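Local coordinates for putative uncharacterized protein TTHB189 (PDB 2ZCA) that probably takes part in CRISPR-based antiviral defence of Thermus thermophilus as a member of the all-helical CasB/Cse2 family of type I-E systems, at residues R24-R29 with P39-Y44; A70-D75 with A120-G125; S95-F100 with R151-A156; A129-D134 with A147-E152. One frame throughout, in Å; residues are numbered along the deposited sequence.

The four contacts join helices of one all-alpha chain. Contact 1 packs helix 20-29 against the start of helix 42-49. Contact 2 joins the turn after helix 56-71 to the chain leaving helix 111-121. Its centre is about 17 Å from that of contact 1, and the two meet through R24 and D73. Contacts 3 and 4 both use helix 144-155 and share R151 and E152; their centres are about 12 Å apart. Along the chain contact 1 closes first, and contacts 2 and 3 alternate. Contacts 1 and 3 are about 31 Å apart between centres, on opposite sides of the chain's centre. Together the contacts probably help to hold helices distant in sequence in a single helical unit.

Contact 1. Residues R24-R29 with P39-Y44; sequences RAAFRR and PRAMPY
A26 and F27 of helix 20-29 meet R40 and A41 of the 3-10 segment before helix 42-49, and Y44 in the first turn of that helix. The backbones come closest at the two alanines, A26 and A41, whose CA atoms lie 5.0 Å apart. The methyl of A26 points at the other segment. Its CB lies 3.5 Å from the carbonyl O of R40 and 4.4 Å from CB of A41. R40 adds little more, because the end of its chain leads away.

F27 reaches the contact with one side of its ring, CD1, CE1 and CZ. Its CZ touches CB of Y44 at 3.5 Å, and its CD1 packs on CB of A41 at 4.1 Å. The two rings form an edge-to-face pair. The edge of Y44 is turned toward the face of F27, with centroids 6.0 Å apart and planes at 72°. In Y44, CG sits beside the backbone N and anti to the carbonyl carbon (chi1 -59°). CE2 of Y44 lies 4.1 Å from CB of A26. The contact between the segments is thus one of apolar and aromatic packing.

Further out, L11 and L14 of helix 3-15 pack on F27, as do A66 and A70 of helix 56-71. Y44 also touches L14, and its carbonyl O accepts a hydrogen bond from W10 NE1. The arrangement is a close alanine-alanine approach flanked by an aromatic pair. It is apolar helix-helix packing in an all-helical fold, where helices 3-15, 20-29, 42-49 and 56-71 meet.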
loop_
_atom_site.group_PDB
_atom_site.type_symbol
_atom_site.label_atom_id
_atom_site.label_comp_id
_atom_site.label_asym_id
_atom_site.label_seq_id
_atom_site.Cartn_x
_atom_site.Cartn_y
_atom_site.Cartn_z
ATOM N N ARG A 24 -6.786 -13.769 -1.542
ATOM C CA ARG A 24 -5.380 -13.586 -1.203
ATOM C C ARG A 24 -4.505 -14.128 -2.324
ATOM O O ARG A 24 -3.500 -13.522 -2.679
ATOM C CB ARG A 24 -5.023 -14.307 0.104
ATOM C CG ARG A 24 -3.574 -14.071 0.547
ATOM C CD ARG A 24 -3.179 -14.957 1.723
ATOM N NE ARG A 24 -1.920 -14.534 2.340
ATOM C CZ ARG A 24 -0.721 -14.635 1.772
ATOM N NH1 ARG A 24 -0.589 -15.149 0.557
ATOM N NH2 ARG A 24 0.357 -14.215 2.425
ATOM N N ALA A 25 -4.889 -15.275 -2.878
ATOM C CA ALA A 25 -4.126 -15.880 -3.959
ATOM C C ALA A 25 -4.046 -14.931 -5.149
ATOM O O ALA A 25 -2.986 -14.776 -5.760
ATOM C CB ALA A 25 -4.766 -17.205 -4.380
ATOM N N ALA A 26 -5.166 -14.288 -5.475
ATOM C CA ALA A 26 -5.196 -13.358 -6.598
ATOM C C ALA A 26 -4.408 -12.092 -6.278
ATOM O O ALA A 26 -3.631 -11.616 -7.106
ATOM C CB ALA A 26 -6.635 -13.003 -6.951
ATOM N N PHE A 27 -4.615 -11.546 -5.083
ATOM C CA PHE A 27 -3.905 -10.336 -4.684
ATOM C C PHE A 27 -2.401 -10.586 -4.613
ATOM O O PHE A 27 -1.603 -9.776 -5.092
ATOM C CB PHE A 27 -4.385 -9.834 -3.315
ATOM C CG PHE A 27 -5.793 -9.300 -3.307
ATOM C CD1 PHE A 27 -6.358 -8.743 -4.450
ATOM C CD2 PHE A 27 -6.538 -9.302 -2.129
ATOM C CE1 PHE A 27 -7.645 -8.194 -4.418
ATOM C CE2 PHE A 27 -7.823 -8.754 -2.087
ATOM C CZ PHE A 27 -8.376 -8.200 -3.234
ATOM N N ARG A 28 -2.012 -11.707 -4.013
ATOM C CA ARG A 28 -0.596 -12.024 -3.878
ATOM C C ARG A 28 0.061 -12.197 -5.242
ATOM O O ARG A 28 1.139 -11.660 -5.492
ATOM C CB ARG A 28 -0.411 -13.293 -3.036
ATOM C CG ARG A 28 1.044 -13.693 -2.852
ATOM C CD ARG A 28 1.829 -12.652 -2.050
ATOM N NE ARG A 28 3.239 -13.011 -1.945
ATOM C CZ ARG A 28 4.110 -12.957 -2.949
ATOM N NH1 ARG A 28 3.725 -12.547 -4.152
ATOM N NH2 ARG A 28 5.366 -13.335 -2.756
ATOM N N ARG A 29 -0.592 -12.937 -6.128
ATOM C CA ARG A 29 -0.049 -13.157 -7.455
ATOM C C ARG A 29 0.008 -11.861 -8.271
ATOM O O ARG A 29 0.884 -11.703 -9.121
ATOM C CB ARG A 29 -0.877 -14.214 -8.192
ATOM C CG ARG A 29 -0.439 -14.466 -9.628
ATOM C CD ARG A 29 1.035 -14.844 -9.716
ATOM N NE ARG A 29 1.441 -15.105 -11.093
ATOM C CZ ARG A 29 2.697 -15.307 -11.482
ATOM N NH1 ARG A 29 3.683 -15.278 -10.595
ATOM N NH2 ARG A 29 2.968 -15.536 -12.760
ATOM N N PRO A 39 -6.131 -9.714 -14.226
ATOM C CA PRO A 39 -7.548 -10.086 -14.285
ATOM C C PRO A 39 -8.173 -10.762 -13.072
ATOM O O PRO A 39 -9.240 -10.348 -12.624
ATOM C CB PRO A 39 -7.615 -10.966 -15.530
ATOM C CG PRO A 39 -6.601 -10.330 -16.424
ATOM C CD PRO A 39 -5.441 -10.117 -15.465
ATOM N N ARG A 40 -7.526 -11.788 -12.529
ATOM C CA ARG A 40 -8.117 -12.502 -11.398
ATOM C C ARG A 40 -8.335 -11.694 -10.115
ATOM O O ARG A 40 -9.125 -12.088 -9.257
ATOM C CB ARG A 40 -7.311 -13.768 -11.095
ATOM C CG ARG A 40 -7.317 -14.780 -12.241
ATOM C CD ARG A 40 -8.735 -15.205 -12.640
ATOM N NE ARG A 40 -8.737 -16.000 -13.869
ATOM C CZ ARG A 40 -9.821 -16.534 -14.431
ATOM N NH1 ARG A 40 -11.016 -16.368 -13.878
ATOM N NH2 ARG A 40 -9.708 -17.231 -15.556
ATOM N N ALA A 41 -7.652 -10.564 -9.979
ATOM C CA ALA A 41 -7.832 -9.742 -8.788
ATOM C C ALA A 41 -9.035 -8.813 -8.933
ATOM O O ALA A 41 -9.607 -8.368 -7.942
ATOM C CB ALA A 41 -6.572 -8.912 -8.523
HETATM N N MSE A 42 -9.425 -8.538 -10.174
HETATM C CA MSE A 42 -10.525 -7.621 -10.448
HETATM C C MSE A 42 -11.868 -7.912 -9.778
HETATM O O MSE A 42 -12.523 -6.997 -9.282
HETATM C CB MSE A 42 -10.686 -7.470 -11.966
HETATM C CG MSE A 42 -9.450 -6.836 -12.607
HETATM SE SE MSE A 42 -9.587 -6.514 -14.501
HETATM C CE MSE A 42 -7.746 -6.037 -14.871
ATOM N N PRO A 43 -12.300 -9.180 -9.749
ATOM C CA PRO A 43 -13.587 -9.475 -9.105
ATOM C C PRO A 43 -13.613 -9.126 -7.613
ATOM O O PRO A 43 -14.684 -8.975 -7.020
ATOM C CB PRO A 43 -13.749 -10.978 -9.335
ATOM C CG PRO A 43 -13.052 -11.194 -10.635
ATOM C CD PRO A 43 -11.792 -10.363 -10.465
ATOM N N TYR A 44 -12.434 -8.998 -7.014
ATOM C CA TYR A 44 -12.324 -8.701 -5.585
ATOM C C TYR A 44 -12.159 -7.222 -5.264
ATOM O O TYR A 44 -12.231 -6.822 -4.099
ATOM C CB TYR A 44 -11.145 -9.474 -4.991
ATOM C CG TYR A 44 -11.273 -10.969 -5.152
ATOM C CD1 TYR A 44 -12.170 -11.700 -4.373
ATOM C CD2 TYR A 44 -10.521 -11.650 -6.107
ATOM C CE1 TYR A 44 -12.312 -13.078 -4.543
ATOM C CE2 TYR A 44 -10.657 -13.026 -6.286
ATOM C CZ TYR A 44 -11.554 -13.732 -5.502
ATOM O OH TYR A 44 -11.689 -15.091 -5.685
#

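Contact 2. Residues A70-D75 with A120-G125; sequences ALKDGD and ALVEGG
D75 and G125 bring the two backbones nearest, with CA atoms 4.8 Å apart, beyond the ends of helices 56-71 and 111-121. D73, with positive phi, is the C-prime residue of a Schellman motif that ends helix 56-71. D73 is also within a type I' turn from K72 to D75. On the other side V122 is where the chain leaves helix 111-121.

The K72 chain bends at chi2 (-75°), then runs extended to NZ. The ammonium is held by two backbone carbonyls. NZ donates to V122 O at 2.8 Å, from above the carbonyl plane (48° out of it). It also donates to G124 O at 3.0 Å, where it is tilted 24° from the plane. CD and CE of K72 also lie close to G124 O, CD at 3.4 Å. CG2 of V122 lies 3.9 Å from NZ of K72. In the last turns of the two helices, L71 CD2 packs on A120 CB at 4.2 Å.

D75 turns toward G125, but its OD2 and the G125 N make no hydrogen bond. Its OD1 bonds to Q77 instead. R80 NH1 bonds the carbonyl O atoms of E123 and G125, and E123 itself forms a salt bridge with K89. The polar link between the segments therefore runs from one charged side chain to main-chain oxygens. Their partial negative charge probably stabilises the ammonium, and the two bonds probably help to hold the chain after helix 111-121.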
loop_
_atom_site.group_PDB
_atom_site.type_symbol
_atom_site.label_atom_id
_atom_site.label_comp_id
_atom_site.label_asym_id
_atom_site.label_seq_id
_atom_site.Cartn_x
_atom_site.Cartn_y
_atom_site.Cartn_z
ATOM N N ALA A 70 -2.247 -8.347 1.154
ATOM C CA ALA A 70 -2.172 -9.800 1.070
ATOM C C ALA A 70 -0.758 -10.294 1.386
ATOM O O ALA A 70 -0.587 -11.305 2.074
ATOM C CB ALA A 70 -2.599 -10.261 -0.323
ATOM N N LEU A 71 0.250 -9.583 0.885
ATOM C CA LEU A 71 1.643 -9.950 1.123
ATOM C C LEU A 71 1.917 -10.036 2.623
ATOM O O LEU A 71 2.660 -10.912 3.085
ATOM C CB LEU A 71 2.583 -8.918 0.484
ATOM C CG LEU A 71 4.085 -9.082 0.756
ATOM C CD1 LEU A 71 4.584 -10.380 0.131
ATOM C CD2 LEU A 71 4.850 -7.889 0.188
ATOM N N LYS A 72 1.307 -9.123 3.377
ATOM C CA LYS A 72 1.470 -9.076 4.826
ATOM C C LYS A 72 0.371 -9.866 5.533
ATOM O O LYS A 72 0.179 -9.748 6.746
ATOM C CB LYS A 72 1.467 -7.616 5.303
ATOM C CG LYS A 72 2.765 -6.865 5.010
ATOM C CD LYS A 72 3.876 -7.310 5.964
ATOM C CE LYS A 72 5.200 -6.614 5.663
ATOM N NZ LYS A 72 6.266 -7.003 6.630
ATOM N N ASP A 73 -0.346 -10.674 4.760
ATOM C CA ASP A 73 -1.424 -11.505 5.290
ATOM C C ASP A 73 -2.447 -10.701 6.094
ATOM O O ASP A 73 -2.959 -11.164 7.115
ATOM C CB ASP A 73 -0.832 -12.626 6.153
ATOM C CG ASP A 73 -1.763 -13.813 6.281
ATOM O OD1 ASP A 73 -2.226 -14.315 5.232
ATOM O OD2 ASP A 73 -2.027 -14.247 7.424
ATOM N N GLY A 74 -2.733 -9.489 5.625
ATOM C CA GLY A 74 -3.704 -8.632 6.285
ATOM C C GLY A 74 -3.329 -8.094 7.655
ATOM O O GLY A 74 -4.199 -7.666 8.412
ATOM N N ASP A 75 -2.043 -8.100 7.985
ATOM C CA ASP A 75 -1.619 -7.599 9.289
ATOM C C ASP A 75 -1.602 -6.073 9.326
ATOM O O ASP A 75 -0.555 -5.437 9.195
ATOM C CB ASP A 75 -0.239 -8.157 9.653
ATOM C CG ASP A 75 0.195 -7.765 11.060
ATOM O OD1 ASP A 75 -0.682 -7.459 11.898
ATOM O OD2 ASP A 75 1.411 -7.781 11.334
ATOM N N ALA A 120 7.939 -5.227 1.511
ATOM C CA ALA A 120 8.564 -6.540 1.649
ATOM C C ALA A 120 9.803 -6.468 2.538
ATOM O O ALA A 120 10.214 -7.460 3.140
ATOM C CB ALA A 120 8.941 -7.085 0.273
ATOM N N LEU A 121 10.392 -5.281 2.618
ATOM C CA LEU A 121 11.598 -5.070 3.403
ATOM C C LEU A 121 11.345 -4.937 4.905
ATOM O O LEU A 121 12.125 -5.439 5.716
ATOM C CB LEU A 121 12.316 -3.816 2.896
ATOM C CG LEU A 121 13.680 -3.467 3.493
ATOM C CD1 LEU A 121 14.667 -4.598 3.237
ATOM C CD2 LEU A 121 14.177 -2.175 2.861
ATOM N N VAL A 122 10.260 -4.267 5.282
ATOM C CA VAL A 122 9.977 -4.073 6.700
ATOM C C VAL A 122 9.471 -5.319 7.411
ATOM O O VAL A 122 8.956 -6.249 6.787
ATOM C CB VAL A 122 8.959 -2.931 6.935
ATOM C CG1 VAL A 122 9.451 -1.654 6.257
ATOM C CG2 VAL A 122 7.586 -3.327 6.422
ATOM N N GLU A 123 9.635 -5.331 8.729
ATOM C CA GLU A 123 9.186 -6.446 9.544
ATOM C C GLU A 123 7.833 -6.075 10.148
ATOM O O GLU A 123 7.609 -4.924 10.525
ATOM C CB GLU A 123 10.182 -6.718 10.679
ATOM C CG GLU A 123 11.663 -6.612 10.306
ATOM C CD GLU A 123 12.144 -7.732 9.400
ATOM O OE1 GLU A 123 12.092 -7.576 8.160
ATOM O OE2 GLU A 123 12.573 -8.777 9.934
ATOM N N GLY A 124 6.929 -7.046 10.228
ATOM C CA GLY A 124 5.629 -6.796 10.824
ATOM C C GLY A 124 4.597 -6.031 10.019
ATOM O O GLY A 124 4.800 -5.712 8.847
ATOM N N GLY A 125 3.483 -5.723 10.679
ATOM C CA GLY A 125 2.392 -5.020 10.031
ATOM C C GLY A 125 2.522 -3.511 9.960
ATOM O O GLY A 125 3.298 -2.898 10.695
#

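Contact 3. Residues S95-F100 with R151-A156; sequences SVEKRF and REYYGA
E97 reaches over to Y153 and Y154 from helix 96-104, which runs nearly antiparallel to helix 144-155 (162° between the short segments). Its CB meets the hydroxyl of Y153, with OH at 3.4 Å. CG, placed anti to the backbone N (chi1 -170°), lies 3.5 Å from the same OH. The chain stays extended, and CD lies 3.7 Å from OH of Y154. At the tip OE1 accepts a hydrogen bond from Y154 OH at 2.6 Å, through its anti lone pair. A water bonds Y153 OH at 2.6 Å and makes a weak bond to OE2.

Beside this polar group F100 stacks on Y153. The rings are offset and nearly parallel, with centroids 4.1 Å apart and planes at 9°. The two side chains run in opposite directions. F100 CE2 touches Y153 CG at 3.4 Å. W87 meets the ring of Y153 edge-to-face, and L86 packs on F100.

The carboxylate thus links both tyrosines, Y154 directly and Y153 by way of the weakly bound water. The short bond donated by Y154 OH probably favours the charged form of E97, beside the aromatic stack.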
loop_
_atom_site.group_PDB
_atom_site.type_symbol
_atom_site.label_atom_id
_atom_site.label_comp_id
_atom_site.label_asym_id
_atom_site.label_seq_id
_atom_site.Cartn_x
_atom_site.Cartn_y
_atom_site.Cartn_z
ATOM N N SER A 95 21.669 1.081 5.088
ATOM C CA SER A 95 21.312 1.153 3.673
ATOM C C SER A 95 19.810 1.302 3.441
ATOM O O SER A 95 19.382 1.754 2.379
ATOM C CB SER A 95 21.819 -0.094 2.942
ATOM O OG SER A 95 21.276 -1.273 3.511
ATOM N N VAL A 96 19.015 0.915 4.430
ATOM C CA VAL A 96 17.565 1.017 4.321
ATOM C C VAL A 96 17.143 2.474 4.132
ATOM O O VAL A 96 16.137 2.759 3.478
ATOM C CB VAL A 96 16.867 0.451 5.583
ATOM C CG1 VAL A 96 15.362 0.618 5.470
ATOM C CG2 VAL A 96 17.218 -1.022 5.754
ATOM N N GLU A 97 17.915 3.400 4.692
ATOM C CA GLU A 97 17.569 4.809 4.563
ATOM C C GLU A 97 17.627 5.280 3.113
ATOM O O GLU A 97 16.811 6.103 2.693
ATOM C CB GLU A 97 18.485 5.684 5.417
ATOM C CG GLU A 97 17.990 7.112 5.480
ATOM C CD GLU A 97 18.828 8.001 6.363
ATOM O OE1 GLU A 97 18.498 9.201 6.451
ATOM O OE2 GLU A 97 19.809 7.509 6.961
ATOM N N LYS A 98 18.593 4.772 2.353
ATOM C CA LYS A 98 18.712 5.151 0.951
ATOM C C LYS A 98 17.507 4.634 0.168
ATOM O O LYS A 98 17.066 5.262 -0.796
ATOM C CB LYS A 98 20.008 4.601 0.349
ATOM C CG LYS A 98 21.267 5.242 0.912
ATOM C CD LYS A 98 22.518 4.672 0.260
ATOM C CE LYS A 98 23.780 5.331 0.801
ATOM N NZ LYS A 98 23.785 6.801 0.565
ATOM N N ARG A 99 16.981 3.481 0.572
ATOM C CA ARG A 99 15.810 2.935 -0.102
ATOM C C ARG A 99 14.613 3.815 0.231
ATOM O O ARG A 99 13.763 4.076 -0.618
ATOM C CB ARG A 99 15.531 1.498 0.346
ATOM C CG ARG A 99 16.493 0.473 -0.219
ATOM C CD ARG A 99 15.901 -0.929 -0.135
ATOM N NE ARG A 99 16.773 -1.935 -0.733
ATOM C CZ ARG A 99 17.919 -2.345 -0.199
ATOM N NH1 ARG A 99 18.336 -1.837 0.954
ATOM N NH2 ARG A 99 18.652 -3.260 -0.821
ATOM N N PHE A 100 14.553 4.267 1.480
ATOM C CA PHE A 100 13.465 5.129 1.917
ATOM C C PHE A 100 13.479 6.429 1.112
ATOM O O PHE A 100 12.450 6.862 0.602
ATOM C CB PHE A 100 13.600 5.439 3.413
ATOM C CG PHE A 100 12.648 6.499 3.901
ATOM C CD1 PHE A 100 11.271 6.288 3.869
ATOM C CD2 PHE A 100 13.129 7.720 4.370
ATOM C CE1 PHE A 100 10.387 7.275 4.295
ATOM C CE2 PHE A 100 12.250 8.718 4.800
ATOM C CZ PHE A 100 10.875 8.494 4.761
ATOM N N ARG A 151 8.850 13.322 7.776
ATOM C CA ARG A 151 8.604 13.756 9.152
ATOM C C ARG A 151 8.417 12.544 10.068
ATOM O O ARG A 151 8.943 12.502 11.181
ATOM C CB ARG A 151 7.345 14.628 9.216
ATOM C CG ARG A 151 7.086 15.274 10.580
ATOM C CD ARG A 151 5.720 15.960 10.623
ATOM N NE ARG A 151 4.628 14.991 10.711
ATOM C CZ ARG A 151 3.350 15.273 10.464
ATOM N NH1 ARG A 151 2.994 16.499 10.108
ATOM N NH2 ARG A 151 2.426 14.327 10.580
ATOM N N GLU A 152 7.659 11.556 9.597
ATOM C CA GLU A 152 7.414 10.352 10.386
ATOM C C GLU A 152 8.691 9.534 10.569
ATOM O O GLU A 152 8.954 9.005 11.651
ATOM C CB GLU A 152 6.347 9.482 9.708
ATOM C CG GLU A 152 5.057 10.217 9.379
ATOM C CD GLU A 152 4.023 9.329 8.705
ATOM O OE1 GLU A 152 4.417 8.337 8.050
ATOM O OE2 GLU A 152 2.816 9.633 8.816
ATOM N N TYR A 153 9.485 9.432 9.508
ATOM C CA TYR A 153 10.725 8.666 9.555
ATOM C C TYR A 153 11.747 9.294 10.502
ATOM O O TYR A 153 12.206 8.655 11.450
ATOM C CB TYR A 153 11.312 8.551 8.146
ATOM C CG TYR A 153 12.553 7.694 8.040
ATOM C CD1 TYR A 153 13.809 8.200 8.376
ATOM C CD2 TYR A 153 12.473 6.375 7.583
ATOM C CE1 TYR A 153 14.957 7.416 8.258
ATOM C CE2 TYR A 153 13.614 5.583 7.461
ATOM C CZ TYR A 153 14.852 6.112 7.800
ATOM O OH TYR A 153 15.986 5.344 7.671
ATOM N N TYR A 154 12.105 10.548 10.249
ATOM C CA TYR A 154 13.084 11.216 11.098
ATOM C C TYR A 154 12.531 11.543 12.477
ATOM O O TYR A 154 13.286 11.792 13.417
ATOM C CB TYR A 154 13.604 12.466 10.388
ATOM C CG TYR A 154 14.406 12.094 9.165
ATOM C CD1 TYR A 154 15.639 11.449 9.290
ATOM C CD2 TYR A 154 13.892 12.289 7.886
ATOM C CE1 TYR A 154 16.333 10.999 8.167
ATOM C CE2 TYR A 154 14.575 11.841 6.760
ATOM C CZ TYR A 154 15.794 11.195 6.907
ATOM O OH TYR A 154 16.459 10.726 5.793
ATOM N N GLY A 155 11.210 11.516 12.604
ATOM C CA GLY A 155 10.593 11.793 13.886
ATOM C C GLY A 155 10.628 10.576 14.796
ATOM O O GLY A 155 10.615 10.706 16.022
ATOM N N ALA A 156 10.679 9.388 14.199
ATOM C CA ALA A 156 10.713 8.152 14.970
ATOM C C ALA A 156 12.045 8.000 15.701
ATOM O O ALA A 156 13.060 8.541 15.211
ATOM C CB ALA A 156 10.480 6.955 14.047
HETATM O O HOH W 1 17.927 5.909 9.382
#

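Contact 4. Residues A129-D134 with A147-E152; sequences ARLLDD and ARWARE
D134 OD2 accepts from both R148 NH1 and W149 NE1, which reach it from the same face of the carboxylate. The bond from NH1 is 2.7 Å long and comes on the syn side. The bond from NE1 is 2.8 Å long and comes from well above the carboxylate plane (59° out of it). R148 NH2 completes an end-on salt bridge to D134 OD1 at 2.9 Å, nearly straight at 169°.

R148 has a second acid partner one helical turn on. Its NE and NH1 both reach OE2 of E152, side-on, with NE at 2.9 Å. The R148 chain bends at chi3, which places NE. The bonds to the two acids probably fix the rotation of the guanidinium.

R130 crosses above this group. Its NH1 lies over the face of the R148 guanidinium, 3.3 Å from CZ, with the two planes 78° apart. Two positive groups are thus close together, and the acids nearby probably offset the repulsion. L131 CD1 meets CH2 of W149 at the edge of the ring, near its plane, at 4.1 Å.

R137 adds another salt bridge to D134 OD1, and T81 bonds E152 OE1. W149 packs edge-to-face with W138 and touches L82 of helix 82-90 and L103 and L104 of helix 96-104. The network thus joins helices 128-136 and 144-155, with helices 82-90 and 96-104 beside W149 and helices 3-15 and 56-71 against L132.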
loop_
_atom_site.group_PDB
_atom_site.type_symbol
_atom_site.label_atom_id
_atom_site.label_comp_id
_atom_site.label_asym_id
_atom_site.label_seq_id
_atom_site.Cartn_x
_atom_site.Cartn_y
_atom_site.Cartn_z
ATOM N N ALA A 129 -4.552 1.627 5.888
ATOM C CA ALA A 129 -5.541 2.662 5.641
ATOM C C ALA A 129 -4.784 3.933 5.257
ATOM O O ALA A 129 -5.092 4.573 4.254
ATOM C CB ALA A 129 -6.381 2.896 6.891
ATOM N N ARG A 130 -3.782 4.290 6.055
ATOM C CA ARG A 130 -2.982 5.477 5.765
ATOM C C ARG A 130 -2.174 5.251 4.493
ATOM O O ARG A 130 -1.928 6.180 3.729
ATOM C CB ARG A 130 -2.038 5.803 6.938
ATOM C CG ARG A 130 -1.152 7.035 6.713
ATOM C CD ARG A 130 -1.951 8.267 6.259
ATOM N NE ARG A 130 -2.883 8.768 7.270
ATOM C CZ ARG A 130 -2.561 9.613 8.249
ATOM N NH1 ARG A 130 -1.320 10.068 8.364
ATOM N NH2 ARG A 130 -3.490 10.013 9.108
ATOM N N LEU A 131 -1.760 4.013 4.250
ATOM C CA LEU A 131 -0.994 3.733 3.044
ATOM C C LEU A 131 -1.804 4.092 1.791
ATOM O O LEU A 131 -1.284 4.721 0.870
ATOM C CB LEU A 131 -0.575 2.258 2.993
ATOM C CG LEU A 131 0.283 1.887 1.777
ATOM C CD1 LEU A 131 1.529 2.772 1.739
ATOM C CD2 LEU A 131 0.678 0.413 1.842
ATOM N N LEU A 132 -3.075 3.702 1.752
ATOM C CA LEU A 132 -3.895 4.018 0.586
ATOM C C LEU A 132 -4.176 5.519 0.501
ATOM O O LEU A 132 -4.071 6.110 -0.570
ATOM C CB LEU A 132 -5.221 3.251 0.614
ATOM C CG LEU A 132 -6.172 3.597 -0.540
ATOM C CD1 LEU A 132 -5.490 3.304 -1.875
ATOM C CD2 LEU A 132 -7.464 2.806 -0.408
ATOM N N ASP A 133 -4.537 6.136 1.621
ATOM C CA ASP A 133 -4.811 7.569 1.597
ATOM C C ASP A 133 -3.600 8.328 1.076
ATOM O O ASP A 133 -3.739 9.318 0.352
ATOM C CB ASP A 133 -5.181 8.088 2.991
ATOM C CG ASP A 133 -6.565 7.651 3.428
ATOM O OD1 ASP A 133 -7.481 7.647 2.582
ATOM O OD2 ASP A 133 -6.742 7.330 4.620
ATOM N N ASP A 134 -2.411 7.863 1.447
ATOM C CA ASP A 134 -1.184 8.513 1.009
ATOM C C ASP A 134 -0.890 8.258 -0.469
ATOM O O ASP A 134 -0.539 9.177 -1.203
ATOM C CB ASP A 134 0.002 8.055 1.864
ATOM C CG ASP A 134 -0.065 8.580 3.283
ATOM O OD1 ASP A 134 -0.811 9.557 3.517
ATOM O OD2 ASP A 134 0.639 8.028 4.159
ATOM N N ALA A 147 6.677 14.708 2.140
ATOM C CA ALA A 147 7.263 15.491 3.220
ATOM C C ALA A 147 6.819 14.940 4.573
ATOM O O ALA A 147 7.603 14.907 5.520
ATOM C CB ALA A 147 6.860 16.957 3.093
ATOM N N ARG A 148 5.565 14.499 4.662
ATOM C CA ARG A 148 5.055 13.959 5.921
ATOM C C ARG A 148 5.714 12.619 6.238
ATOM O O ARG A 148 5.948 12.298 7.406
ATOM C CB ARG A 148 3.534 13.783 5.873
ATOM C CG ARG A 148 2.882 13.798 7.257
ATOM C CD ARG A 148 1.506 13.145 7.249
ATOM N NE ARG A 148 1.616 11.689 7.206
ATOM C CZ ARG A 148 1.065 10.921 6.272
ATOM N NH1 ARG A 148 1.221 9.604 6.321
ATOM N NH2 ARG A 148 0.359 11.469 5.291
ATOM N N TRP A 149 6.009 11.833 5.207
ATOM C CA TRP A 149 6.668 10.551 5.429
ATOM C C TRP A 149 8.048 10.831 6.012
ATOM O O TRP A 149 8.499 10.149 6.934
ATOM C CB TRP A 149 6.793 9.772 4.116
ATOM C CG TRP A 149 5.551 9.013 3.763
ATOM C CD1 TRP A 149 4.264 9.361 4.061
ATOM C CD2 TRP A 149 5.474 7.792 3.019
ATOM N NE1 TRP A 149 3.388 8.430 3.547
ATOM C CE2 TRP A 149 4.106 7.457 2.902
ATOM C CE3 TRP A 149 6.430 6.948 2.437
ATOM C CZ2 TRP A 149 3.667 6.311 2.227
ATOM C CZ3 TRP A 149 5.992 5.806 1.765
ATOM C CH2 TRP A 149 4.622 5.501 1.668
ATOM N N ALA A 150 8.715 11.846 5.475
ATOM C CA ALA A 150 10.034 12.215 5.966
ATOM C C ALA A 150 9.922 12.610 7.436
ATOM O O ALA A 150 10.784 12.267 8.243
ATOM C CB ALA A 150 10.601 13.366 5.145
ATOM N N ARG A 151 8.850 13.322 7.776
ATOM C CA ARG A 151 8.604 13.756 9.152
ATOM C C ARG A 151 8.417 12.544 10.068
ATOM O O ARG A 151 8.943 12.502 11.181
ATOM C CB ARG A 151 7.345 14.628 9.216
ATOM C CG ARG A 151 7.086 15.274 10.580
ATOM C CD ARG A 151 5.720 15.960 10.623
ATOM N NE ARG A 151 4.628 14.991 10.711
ATOM C CZ ARG A 151 3.350 15.273 10.464
ATOM N NH1 ARG A 151 2.994 16.499 10.108
ATOM N NH2 ARG A 151 2.426 14.327 10.580
ATOM N N GLU A 152 7.659 11.556 9.597
ATOM C CA GLU A 152 7.414 10.352 10.386
ATOM C C GLU A 152 8.691 9.534 10.569
ATOM O O GLU A 152 8.954 9.005 11.651
ATOM C CB GLU A 152 6.347 9.482 9.708
ATOM C CG GLU A 152 5.057 10.217 9.379
ATOM C CD GLU A 152 4.023 9.329 8.705
ATOM O OE1 GLU A 152 4.417 8.337 8.050
ATOM O OE2 GLU A 152 2.816 9.633 8.816
#